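Local atomic coordinates of ATP:cob(I)alamin adenosyltransferase, putative (Burkholderia thailandensis, PDB entry 2ZHZ), a protein that probably transfers the adenosyl group of ATP to the cobalt of reduced cobalamin, making adenosylcobalamin and releasing triphosphate. Residues 86-100 with 150-162. Sequence-based numbering, arbitrary orientation.
With ATP (adenosine-5'-triphosphate), chain H.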
ATOM      1  N   ASP B  86       6.795  -9.268 -25.390  1.00 29.19           N
ATOM      2  CA  ASP B  86       7.989 -10.006 -24.995  1.00 28.73           C
ATOM      3  C   ASP B  86       9.126  -9.026 -24.756  1.00 27.43           C
ATOM      4  O   ASP B  86      10.001  -9.264 -23.924  1.00 29.54           O
ATOM      5  CB  ASP B  86       8.408 -11.005 -26.078  1.00 30.83           C
ATOM      6  CG  ASP B  86       7.539 -12.244 -26.100  1.00 32.70           C
ATOM      7  OD1 ASP B  86       6.828 -12.496 -25.106  1.00 32.74           O
ATOM      8  OD2 ASP B  86       7.580 -12.979 -27.110  1.00 35.51           O
ATOM      9  N   ALA B  87       9.107  -7.920 -25.489  1.00 25.90           N
ATOM     10  CA  ALA B  87      10.134  -6.898 -25.353  1.00 26.65           C
ATOM     11  C   ALA B  87      10.178  -6.393 -23.913  1.00 26.75           C
ATOM     12  O   ALA B  87      11.252  -6.185 -23.346  1.00 23.80           O
ATOM     13  CB  ALA B  87       9.845  -5.743 -26.303  1.00 28.22           C
ATOM     14  N   HIS B  88       9.002  -6.187 -23.331  1.00 25.91           N
ATOM     15  CA  HIS B  88       8.899  -5.711 -21.956  1.00 23.39           C
ATOM     16  C   HIS B  88       9.468  -6.747 -20.991  1.00 22.02           C
ATOM     17  O   HIS B  88      10.229  -6.413 -20.089  1.00 23.16           O
ATOM     18  CB  HIS B  88       7.437  -5.431 -21.600  1.00 23.40           C
ATOM     19  CG  HIS B  88       6.847  -4.276 -22.344  1.00 26.03           C
ATOM     20  ND1 HIS B  88       7.097  -2.965 -22.002  1.00 29.23           N
ATOM     21  CD2 HIS B  88       6.030  -4.232 -23.422  1.00 23.62           C
ATOM     22  CE1 HIS B  88       6.459  -2.164 -22.836  1.00 27.58           C
ATOM     23  NE2 HIS B  88       5.804  -2.909 -23.707  1.00 28.53           N
ATOM     24  N   LEU B  89       9.093  -8.004 -21.191  1.00 20.63           N
ATOM     25  CA  LEU B  89       9.565  -9.086 -20.341  1.00 21.65           C
ATOM     26  C   LEU B  89      11.067  -9.307 -20.508  1.00 23.83           C
ATOM     27  O   LEU B  89      11.770  -9.621 -19.544  1.00 21.88           O
ATOM     28  CB  LEU B  89       8.818 -10.380 -20.675  1.00 21.88           C
ATOM     29  CG  LEU B  89       7.293 -10.330 -20.559  1.00 25.28           C
ATOM     30  CD1 LEU B  89       6.716 -11.681 -20.949  1.00 24.00           C
ATOM     31  CD2 LEU B  89       6.892  -9.964 -19.134  1.00 22.93           C
ATOM     32  N   ALA B  90      11.555  -9.150 -21.735  1.00 22.64           N
ATOM     33  CA  ALA B  90      12.973  -9.339 -22.012  1.00 23.00           C
ATOM     34  C   ALA B  90      13.793  -8.283 -21.290  1.00 22.81           C
ATOM     35  O   ALA B  90      14.860  -8.579 -20.749  1.00 22.79           O
ATOM     36  CB  ALA B  90      13.233  -9.265 -23.516  1.00 23.35           C
ATOM     37  N   ARG B  91      13.293  -7.051 -21.277  1.00 21.83           N
ATOM     38  CA  ARG B  91      14.011  -5.975 -20.617  1.00 23.00           C
ATOM     39  C   ARG B  91      14.116  -6.209 -19.111  1.00 23.02           C
ATOM     40  O   ARG B  91      15.153  -5.929 -18.508  1.00 20.83           O
ATOM     41  CB  ARG B  91      13.349  -4.628 -20.897  1.00 23.06           C
ATOM     42  CG  ARG B  91      14.167  -3.472 -20.370  1.00 23.09           C
ATOM     43  CD  ARG B  91      13.770  -2.161 -21.007  1.00 29.46           C
ATOM     44  NE  ARG B  91      12.398  -1.782 -20.697  1.00 30.25           N
ATOM     45  CZ  ARG B  91      11.895  -0.580 -20.945  1.00 33.92           C
ATOM     46  NH1 ARG B  91      12.659   0.349 -21.508  1.00 31.31           N
ATOM     47  NH2 ARG B  91      10.637  -0.300 -20.623  1.00 33.00           N
ATOM     48  N   LEU B  92      13.046  -6.716 -18.505  1.00 22.63           N
ATOM     49  CA  LEU B  92      13.069  -6.999 -17.074  1.00 21.31           C
ATOM     50  C   LEU B  92      14.066  -8.122 -16.815  1.00 20.99           C
ATOM     51  O   LEU B  92      14.871  -8.046 -15.887  1.00 20.74           O
ATOM     52  CB  LEU B  92      11.686  -7.423 -16.574  1.00 20.88           C
ATOM     53  CG  LEU B  92      10.551  -6.397 -16.549  1.00 21.88           C
ATOM     54  CD1 LEU B  92       9.347  -7.033 -15.881  1.00 20.80           C
ATOM     55  CD2 LEU B  92      10.967  -5.141 -15.792  1.00 21.86           C
ATOM     56  N   ASP B  93      14.011  -9.166 -17.640  1.00 21.51           N
ATOM     57  CA  ASP B  93      14.927 -10.295 -17.495  1.00 23.68           C
ATOM     58  C   ASP B  93      16.368  -9.824 -17.648  1.00 25.19           C
ATOM     59  O   ASP B  93      17.276 -10.362 -17.017  1.00 24.17           O
ATOM     60  CB  ASP B  93      14.641 -11.376 -18.542  1.00 25.59           C
ATOM     61  CG  ASP B  93      13.393 -12.176 -18.235  1.00 27.78           C
ATOM     62  OD1 ASP B  93      12.897 -12.096 -17.095  1.00 27.32           O
ATOM     63  OD2 ASP B  93      12.918 -12.901 -19.137  1.00 29.81           O
ATOM     64  N   GLY B  94      16.568  -8.822 -18.497  1.00 27.24           N
ATOM     65  CA  GLY B  94      17.900  -8.288 -18.722  1.00 25.50           C
ATOM     66  C   GLY B  94      18.408  -7.535 -17.510  1.00 25.14           C
ATOM     67  O   GLY B  94      19.558  -7.700 -17.107  1.00 22.64           O
ATOM     68  N   TRP B  95      17.555  -6.694 -16.931  1.00 22.31           N
ATOM     69  CA  TRP B  95      17.942  -5.943 -15.749  1.00 22.55           C
ATOM     70  C   TRP B  95      18.235  -6.912 -14.611  1.00 21.58           C
ATOM     71  O   TRP B  95      19.146  -6.693 -13.816  1.00 21.86           O
ATOM     72  CB  TRP B  95      16.836  -4.965 -15.337  1.00 24.18           C
ATOM     73  CG  TRP B  95      16.772  -3.733 -16.190  1.00 27.23           C
ATOM     74  CD1 TRP B  95      17.829  -3.028 -16.693  1.00 29.74           C
ATOM     75  CD2 TRP B  95      15.593  -3.015 -16.576  1.00 27.75           C
ATOM     76  NE1 TRP B  95      17.383  -1.916 -17.363  1.00 29.88           N
ATOM     77  CE2 TRP B  95      16.015  -1.882 -17.307  1.00 28.88           C
ATOM     78  CE3 TRP B  95      14.222  -3.216 -16.372  1.00 26.99           C
ATOM     79  CZ2 TRP B  95      15.114  -0.951 -17.838  1.00 30.56           C
ATOM     80  CZ3 TRP B  95      13.325  -2.290 -16.898  1.00 28.17           C
ATOM     81  CH2 TRP B  95      13.776  -1.171 -17.623  1.00 29.66           C
ATOM     82  N   LEU B  96      17.459  -7.988 -14.539  1.00 20.68           N
ATOM     83  CA  LEU B  96      17.661  -8.995 -13.507  1.00 20.79           C
ATOM     84  C   LEU B  96      19.053  -9.605 -13.637  1.00 22.86           C
ATOM     85  O   LEU B  96      19.790  -9.696 -12.658  1.00 19.18           O
ATOM     86  CB  LEU B  96      16.608 -10.102 -13.619  1.00 20.95           C
ATOM     87  CG  LEU B  96      15.273  -9.833 -12.921  1.00 21.91           C
ATOM     88  CD1 LEU B  96      14.238 -10.850 -13.362  1.00 19.93           C
ATOM     89  CD2 LEU B  96      15.476  -9.895 -11.409  1.00 19.61           C
ATOM     90  N   ALA B  97      19.406 -10.025 -14.850  1.00 21.38           N
ATOM     91  CA  ALA B  97      20.718 -10.624 -15.081  1.00 22.01           C
ATOM     92  C   ALA B  97      21.808  -9.591 -14.817  1.00 19.95           C
ATOM     93  O   ALA B  97      22.834  -9.894 -14.204  1.00 19.82           O
ATOM     94  CB  ALA B  97      20.814 -11.144 -16.521  1.00 19.59           C
ATOM     95  N   HIS B  98      21.572  -8.366 -15.273  1.00 19.85           N
ATOM     96  CA  HIS B  98      22.526  -7.278 -15.099  1.00 20.46           C
ATOM     97  C   HIS B  98      22.882  -7.030 -13.632  1.00 22.31           C
ATOM     98  O   HIS B  98      24.055  -7.009 -13.263  1.00 20.54           O
ATOM     99  CB  HIS B  98      21.965  -5.988 -15.704  1.00 21.53           C
ATOM    100  CG  HIS B  98      22.828  -4.788 -15.472  1.00 23.99           C
ATOM    101  ND1 HIS B  98      23.951  -4.521 -16.227  1.00 28.65           N
ATOM    102  CD2 HIS B  98      22.758  -3.804 -14.545  1.00 27.53           C
ATOM    103  CE1 HIS B  98      24.534  -3.425 -15.774  1.00 28.48           C
ATOM    104  NE2 HIS B  98      23.831  -2.971 -14.753  1.00 27.64           N
ATOM    105  N   TYR B  99      21.869  -6.841 -12.793  1.00 19.70           N
ATOM    106  CA  TYR B  99      22.114  -6.568 -11.382  1.00 19.01           C
ATOM    107  C   TYR B  99      22.519  -7.782 -10.546  1.00 18.31           C
ATOM    108  O   TYR B  99      23.378  -7.674  -9.668  1.00 20.06           O
ATOM    109  CB  TYR B  99      20.895  -5.857 -10.784  1.00 21.33           C
ATOM    110  CG  TYR B  99      20.736  -4.455 -11.331  1.00 21.16           C
ATOM    111  CD1 TYR B  99      21.632  -3.446 -10.978  1.00 24.69           C
ATOM    112  CD2 TYR B  99      19.737  -4.151 -12.259  1.00 22.43           C
ATOM    113  CE1 TYR B  99      21.542  -2.168 -11.531  1.00 25.77           C
ATOM    114  CE2 TYR B  99      19.641  -2.873 -12.826  1.00 24.70           C
ATOM    115  CZ  TYR B  99      20.549  -1.890 -12.456  1.00 27.16           C
ATOM    116  OH  TYR B  99      20.478  -0.632 -13.018  1.00 25.45           O
ATOM    117  N   ASN B 100      21.917  -8.935 -10.814  1.00 18.55           N
ATOM    118  CA  ASN B 100      22.262 -10.149 -10.074  1.00 20.66           C
ATOM    119  C   ASN B 100      23.714 -10.547 -10.337  1.00 19.82           C
ATOM    120  O   ASN B 100      24.399 -11.060  -9.452  1.00 18.62           O
ATOM    121  CB  ASN B 100      21.345 -11.300 -10.484  1.00 22.08           C
ATOM    122  CG  ASN B 100      20.197 -11.505  -9.523  1.00 26.31           C
ATOM    123  OD1 ASN B 100      19.135 -11.999  -9.911  1.00 27.72           O
ATOM    124  ND2 ASN B 100      20.406 -11.147  -8.255  1.00 19.43           N
ATOM    125  N   ARG B 150       3.040 -12.199 -16.236  1.00 20.50           N
ATOM    126  CA  ARG B 150       4.457 -12.521 -16.351  1.00 20.75           C
ATOM    127  C   ARG B 150       5.328 -11.311 -16.068  1.00 17.31           C
ATOM    128  O   ARG B 150       6.435 -11.443 -15.542  1.00 19.21           O
ATOM    129  CB  ARG B 150       4.763 -13.058 -17.749  1.00 20.32           C
ATOM    130  CG  ARG B 150       3.965 -14.295 -18.115  1.00 22.67           C
ATOM    131  CD  ARG B 150       4.351 -14.794 -19.501  1.00 26.74           C
ATOM    132  NE  ARG B 150       5.678 -15.409 -19.510  1.00 28.10           N
ATOM    133  CZ  ARG B 150       6.404 -15.604 -20.606  1.00 27.79           C
ATOM    134  NH1 ARG B 150       5.938 -15.225 -21.790  1.00 24.08           N
ATOM    135  NH2 ARG B 150       7.592 -16.186 -20.521  1.00 27.74           N
ATOM    136  N   TYR B 151       4.823 -10.128 -16.408  1.00 15.61           N
ATOM    137  CA  TYR B 151       5.571  -8.899 -16.190  1.00 16.96           C
ATOM    138  C   TYR B 151       5.744  -8.588 -14.702  1.00 17.55           C
ATOM    139  O   TYR B 151       6.861  -8.359 -14.239  1.00 17.36           O
ATOM    140  CB  TYR B 151       4.882  -7.718 -16.876  1.00 16.93           C
ATOM    141  CG  TYR B 151       5.652  -6.427 -16.740  1.00 18.13           C
ATOM    142  CD1 TYR B 151       6.559  -6.022 -17.723  1.00 18.47           C
ATOM    143  CD2 TYR B 151       5.514  -5.631 -15.603  1.00 19.18           C
ATOM    144  CE1 TYR B 151       7.309  -4.856 -17.572  1.00 17.62           C
ATOM    145  CE2 TYR B 151       6.256  -4.472 -15.442  1.00 16.35           C
ATOM    146  CZ  TYR B 151       7.154  -4.090 -16.424  1.00 18.44           C
ATOM    147  OH  TYR B 151       7.914  -2.964 -16.236  1.00 16.77           O
ATOM    148  N   VAL B 152       4.645  -8.571 -13.951  1.00 16.41           N
ATOM    149  CA  VAL B 152       4.743  -8.272 -12.527  1.00 15.89           C
ATOM    150  C   VAL B 152       5.461  -9.385 -11.767  1.00 16.00           C
ATOM    151  O   VAL B 152       6.038  -9.147 -10.704  1.00 15.77           O
ATOM    152  CB  VAL B 152       3.351  -8.007 -11.897  1.00 17.96           C
ATOM    153  CG1 VAL B 152       2.796  -6.691 -12.423  1.00 18.67           C
ATOM    154  CG2 VAL B 152       2.402  -9.148 -12.206  1.00 17.48           C
ATOM    155  N   ASN B 153       5.430 -10.597 -12.311  1.00 17.06           N
ATOM    156  CA  ASN B 153       6.112 -11.723 -11.680  1.00 18.77           C
ATOM    157  C   ASN B 153       7.607 -11.385 -11.660  1.00 17.59           C
ATOM    158  O   ASN B 153       8.284 -11.518 -10.637  1.00 15.53           O
ATOM    159  CB  ASN B 153       5.880 -13.007 -12.489  1.00 18.32           C
ATOM    160  CG  ASN B 153       6.319 -14.255 -11.744  1.00 20.42           C
ATOM    161  OD1 ASN B 153       6.560 -15.309 -12.339  1.00 22.45           O
ATOM    162  ND2 ASN B 153       6.410 -14.145 -10.437  1.00 14.25           N
ATOM    163  N   ARG B 154       8.108 -10.927 -12.801  1.00 18.85           N
ATOM    164  CA  ARG B 154       9.509 -10.558 -12.930  1.00 18.34           C
ATOM    165  C   ARG B 154       9.842  -9.280 -12.173  1.00 16.11           C
ATOM    166  O   ARG B 154      10.915  -9.166 -11.588  1.00 17.27           O
ATOM    167  CB  ARG B 154       9.864 -10.394 -14.412  1.00 19.90           C
ATOM    168  CG  ARG B 154       9.916 -11.712 -15.152  1.00 18.13           C
ATOM    169  CD  ARG B 154      10.000 -11.544 -16.665  1.00 21.59           C
ATOM    170  NE  ARG B 154      10.131 -12.853 -17.294  1.00 22.67           N
ATOM    171  CZ  ARG B 154       9.218 -13.815 -17.209  1.00 22.38           C
ATOM    172  NH1 ARG B 154       8.094 -13.610 -16.535  1.00 26.61           N
ATOM    173  NH2 ARG B 154       9.444 -14.999 -17.760  1.00 21.81           N
ATOM    174  N   LEU B 155       8.922  -8.321 -12.177  1.00 16.15           N
ATOM    175  CA  LEU B 155       9.166  -7.058 -11.495  1.00 16.57           C
ATOM    176  C   LEU B 155       9.399  -7.196  -9.988  1.00 15.16           C
ATOM    177  O   LEU B 155      10.261  -6.512  -9.438  1.00 16.43           O
ATOM    178  CB  LEU B 155       8.020  -6.074 -11.755  1.00 16.00           C
ATOM    179  CG  LEU B 155       8.190  -4.685 -11.125  1.00 15.92           C
ATOM    180  CD1 LEU B 155       9.523  -4.075 -11.550  1.00 16.16           C
ATOM    181  CD2 LEU B 155       7.036  -3.790 -11.547  1.00 15.09           C
ATOM    182  N   SER B 156       8.646  -8.058  -9.308  1.00 16.90           N
ATOM    183  CA  SER B 156       8.855  -8.197  -7.867  1.00 16.04           C
ATOM    184  C   SER B 156      10.247  -8.772  -7.621  1.00 16.71           C
ATOM    185  O   SER B 156      10.915  -8.418  -6.653  1.00 17.04           O
ATOM    186  CB  SER B 156       7.775  -9.080  -7.217  1.00 20.12           C
ATOM    187  OG  SER B 156       7.843 -10.427  -7.637  1.00 20.27           O
ATOM    188  N   ASP B 157      10.684  -9.652  -8.516  1.00 15.64           N
ATOM    189  CA  ASP B 157      12.011 -10.255  -8.418  1.00 18.54           C
ATOM    190  C   ASP B 157      13.041  -9.132  -8.580  1.00 17.17           C
ATOM    191  O   ASP B 157      13.967  -9.010  -7.779  1.00 18.25           O
ATOM    192  CB  ASP B 157      12.177 -11.307  -9.525  1.00 20.51           C
ATOM    193  CG  ASP B 157      13.452 -12.136  -9.386  1.00 24.44           C
ATOM    194  OD1 ASP B 157      13.662 -13.015 -10.248  1.00 23.04           O
ATOM    195  OD2 ASP B 157      14.240 -11.925  -8.438  1.00 22.89           O
ATOM    196  N   LEU B 158      12.865  -8.300  -9.606  1.00 16.90           N
ATOM    197  CA  LEU B 158      13.790  -7.195  -9.858  1.00 16.92           C
ATOM    198  C   LEU B 158      13.799  -6.175  -8.718  1.00 17.14           C
ATOM    199  O   LEU B 158      14.840  -5.597  -8.400  1.00 14.52           O
ATOM    200  CB  LEU B 158      13.439  -6.489 -11.175  1.00 15.97           C
ATOM    201  CG  LEU B 158      14.328  -5.296 -11.542  1.00 16.60           C
ATOM    202  CD1 LEU B 158      15.787  -5.745 -11.599  1.00 18.25           C
ATOM    203  CD2 LEU B 158      13.894  -4.721 -12.887  1.00 18.00           C
ATOM    204  N   LEU B 159      12.642  -5.943  -8.108  1.00 15.08           N
ATOM    205  CA  LEU B 159      12.570  -4.998  -7.001  1.00 15.29           C
ATOM    206  C   LEU B 159      13.359  -5.546  -5.808  1.00 15.51           C
ATOM    207  O   LEU B 159      14.000  -4.792  -5.070  1.00 15.92           O
ATOM    208  CB  LEU B 159      11.104  -4.727  -6.640  1.00 14.22           C
ATOM    209  CG  LEU B 159      10.422  -3.815  -7.673  1.00 15.71           C
ATOM    210  CD1 LEU B 159       8.917  -3.794  -7.464  1.00 12.88           C
ATOM    211  CD2 LEU B 159      11.012  -2.402  -7.563  1.00 15.68           C
ATOM    212  N   PHE B 160      13.320  -6.864  -5.628  1.00 14.79           N
ATOM    213  CA  PHE B 160      14.070  -7.510  -4.556  1.00 15.07           C
ATOM    214  C   PHE B 160      15.559  -7.294  -4.847  1.00 15.75           C
ATOM    215  O   PHE B 160      16.332  -6.905  -3.975  1.00 16.52           O
ATOM    216  CB  PHE B 160      13.774  -9.010  -4.541  1.00 13.98           C
ATOM    217  CG  PHE B 160      14.565  -9.781  -3.519  1.00 20.73           C
ATOM    218  CD1 PHE B 160      14.151  -9.841  -2.193  1.00 22.47           C
ATOM    219  CD2 PHE B 160      15.721 -10.466  -3.892  1.00 22.89           C
ATOM    220  CE1 PHE B 160      14.873 -10.576  -1.246  1.00 22.15           C
ATOM    221  CE2 PHE B 160      16.452 -11.202  -2.961  1.00 22.98           C
ATOM    222  CZ  PHE B 160      16.027 -11.259  -1.632  1.00 24.12           C
ATOM    223  N   VAL B 161      15.946  -7.546  -6.092  1.00 15.31           N
ATOM    224  CA  VAL B 161      17.336  -7.391  -6.509  1.00 16.29           C
ATOM    225  C   VAL B 161      17.811  -5.951  -6.383  1.00 16.24           C
ATOM    226  O   VAL B 161      18.921  -5.697  -5.921  1.00 16.62           O
ATOM    227  CB  VAL B 161      17.528  -7.876  -7.959  1.00 18.84           C
ATOM    228  CG1 VAL B 161      18.967  -7.630  -8.416  1.00 20.84           C
ATOM    229  CG2 VAL B 161      17.202  -9.355  -8.043  1.00 16.22           C
ATOM    230  N   LEU B 162      16.966  -5.001  -6.778  1.00 16.09           N
ATOM    231  CA  LEU B 162      17.338  -3.599  -6.689  1.00 17.55           C
ATOM    232  C   LEU B 162      17.474  -3.158  -5.241  1.00 16.81           C
ATOM    233  O   LEU B 162      18.258  -2.260  -4.935  1.00 19.12           O
ATOM    234  CB  LEU B 162      16.321  -2.721  -7.423  1.00 16.84           C
ATOM    235  CG  LEU B 162      16.309  -2.844  -8.949  1.00 20.79           C
ATOM    236  CD1 LEU B 162      15.287  -1.876  -9.514  1.00 22.19           C
ATOM    237  CD2 LEU B 162      17.700  -2.537  -9.523  1.00 22.87           C
TER
HETATM  238  PG  ATP H 202       8.841 -17.466  -9.857  1.00 21.48           P
HETATM  239  O1G ATP H 202       7.885 -17.449 -11.012  1.00 26.45           O
HETATM  240  O2G ATP H 202      10.139 -18.147 -10.179  1.00 24.06           O
HETATM  241  O3G ATP H 202       9.098 -16.076  -9.345  1.00 22.76           O
HETATM  242  PB  ATP H 202       6.800 -17.968  -7.897  1.00 18.59           P
HETATM  243  O1B ATP H 202       6.206 -16.714  -8.471  1.00 18.94           O
HETATM  244  O2B ATP H 202       5.933 -19.203  -7.853  1.00 19.58           O
HETATM  245  O3B ATP H 202       8.188 -18.331  -8.653  1.00 21.31           O
HETATM  246  PA  ATP H 202       8.309 -16.485  -5.886  1.00 21.37           P
HETATM  247  O1A ATP H 202       7.917 -15.204  -6.537  1.00 21.78           O
HETATM  248  O2A ATP H 202       9.738 -16.962  -5.972  1.00 22.86           O
HETATM  249  O3A ATP H 202       7.325 -17.701  -6.381  1.00 20.87           O
HETATM  250  O5' ATP H 202       7.898 -16.355  -4.337  1.00 22.31           O
HETATM  251  C5' ATP H 202       8.392 -17.276  -3.369  1.00 21.68           C
HETATM  252  C4' ATP H 202       7.282 -17.695  -2.411  1.00 24.19           C
HETATM  253  O4' ATP H 202       6.335 -16.626  -2.157  1.00 21.92           O
HETATM  254  C3' ATP H 202       6.499 -18.900  -2.924  1.00 27.09           C
HETATM  255  O3' ATP H 202       6.755 -20.040  -2.095  1.00 39.22           O
HETATM  256  C2' ATP H 202       5.040 -18.465  -2.928  1.00 26.00           C
HETATM  257  O2' ATP H 202       4.280 -19.317  -2.059  1.00 27.18           O
HETATM  258  C1' ATP H 202       4.994 -17.024  -2.452  1.00 22.01           C
HETATM  259  N9  ATP H 202       4.439 -16.094  -3.501  1.00 18.92           N
HETATM  260  C8  ATP H 202       4.637 -16.163  -4.846  1.00 18.38           C
HETATM  261  N7  ATP H 202       4.002 -15.163  -5.501  1.00 17.26           N
HETATM  262  C5  ATP H 202       3.373 -14.420  -4.575  1.00 16.76           C
HETATM  263  C6  ATP H 202       2.512 -13.197  -4.574  1.00 15.86           C
HETATM  264  N6  ATP H 202       2.203 -12.572  -5.731  1.00 10.66           N
HETATM  265  N1  ATP H 202       2.047 -12.731  -3.364  1.00 15.98           N
HETATM  266  C2  ATP H 202       2.349 -13.349  -2.177  1.00 14.68           C
HETATM  267  N3  ATP H 202       3.132 -14.467  -2.112  1.00 14.18           N
HETATM  268  C4  ATP H 202       3.661 -15.036  -3.252  1.00 16.14           C
HETATM  269  O   HOH W   1      12.141 -15.407 -18.491  1.00 33.30           O
HETATM  270  O   HOH W   2      16.687 -12.965  -8.598  1.00 27.10           O
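Asp-93 and Arg-154 form the salt bridge between these two helices. Arg-154 NE lies 2.9 Å from Asp-93 OD1, but the weak bond there is badly bent; the one to OD2, weak because it is long, is straighter at 166°. The carboxylate sits at the guanidinium edge, its plane turned 41° from it. Water 1 closes the pair by donating to Asp-93 OD2 and accepting from Arg-154 NH2, which also salt-bridges Asp-14 of the second subunit. On the other arm, Arg-154 NH1 donates to Arg-150 O at 2.9 Å, so three groups around its edge fix the guanidinium's rotation. Water 2 donates to both Asn-100 OD1 and Asp-157 OD2, while Asp-157 OD1 forms a salt bridge with Arg-11 of the second subunit. Asp-157 and Asn-153 belong to the magnesium site seen for this protein.

Inward of these polar groups the packing is knobs-into-holes. Leu-92 fits among Tyr-151, Arg-154, Leu-155 and Leu-158, its CD1 standing over the Tyr-151 ring, 3.5 Å from the centroid, in a CH-pi contact. With CG anti to its backbone N, Tyr-151 presents a ring face to that methyl. Leu-96 drops CD2 onto the backbone of Leu-158, 3.5 Å from its CA, and Leu-158 in return fits among Leu-92, Trp-95, Leu-96 and Tyr-99. Leu-162 CD2 covers one face of the Tyr-99 ring, 3.8 Å from its centroid.

The helices run nearly parallel, 19° apart with axes 9.6 Å from each other, within the helix bundle of this PduO-type enzyme. Helix 56-77 packs against Trp-95 and Tyr-151, and its Asp-68 is hydrogen-bonded to the Tyr-151 hydroxyl; helix 116-141 touches Val-152 and Asn-153, the latter facing the ATP phosphates at the subunit interface.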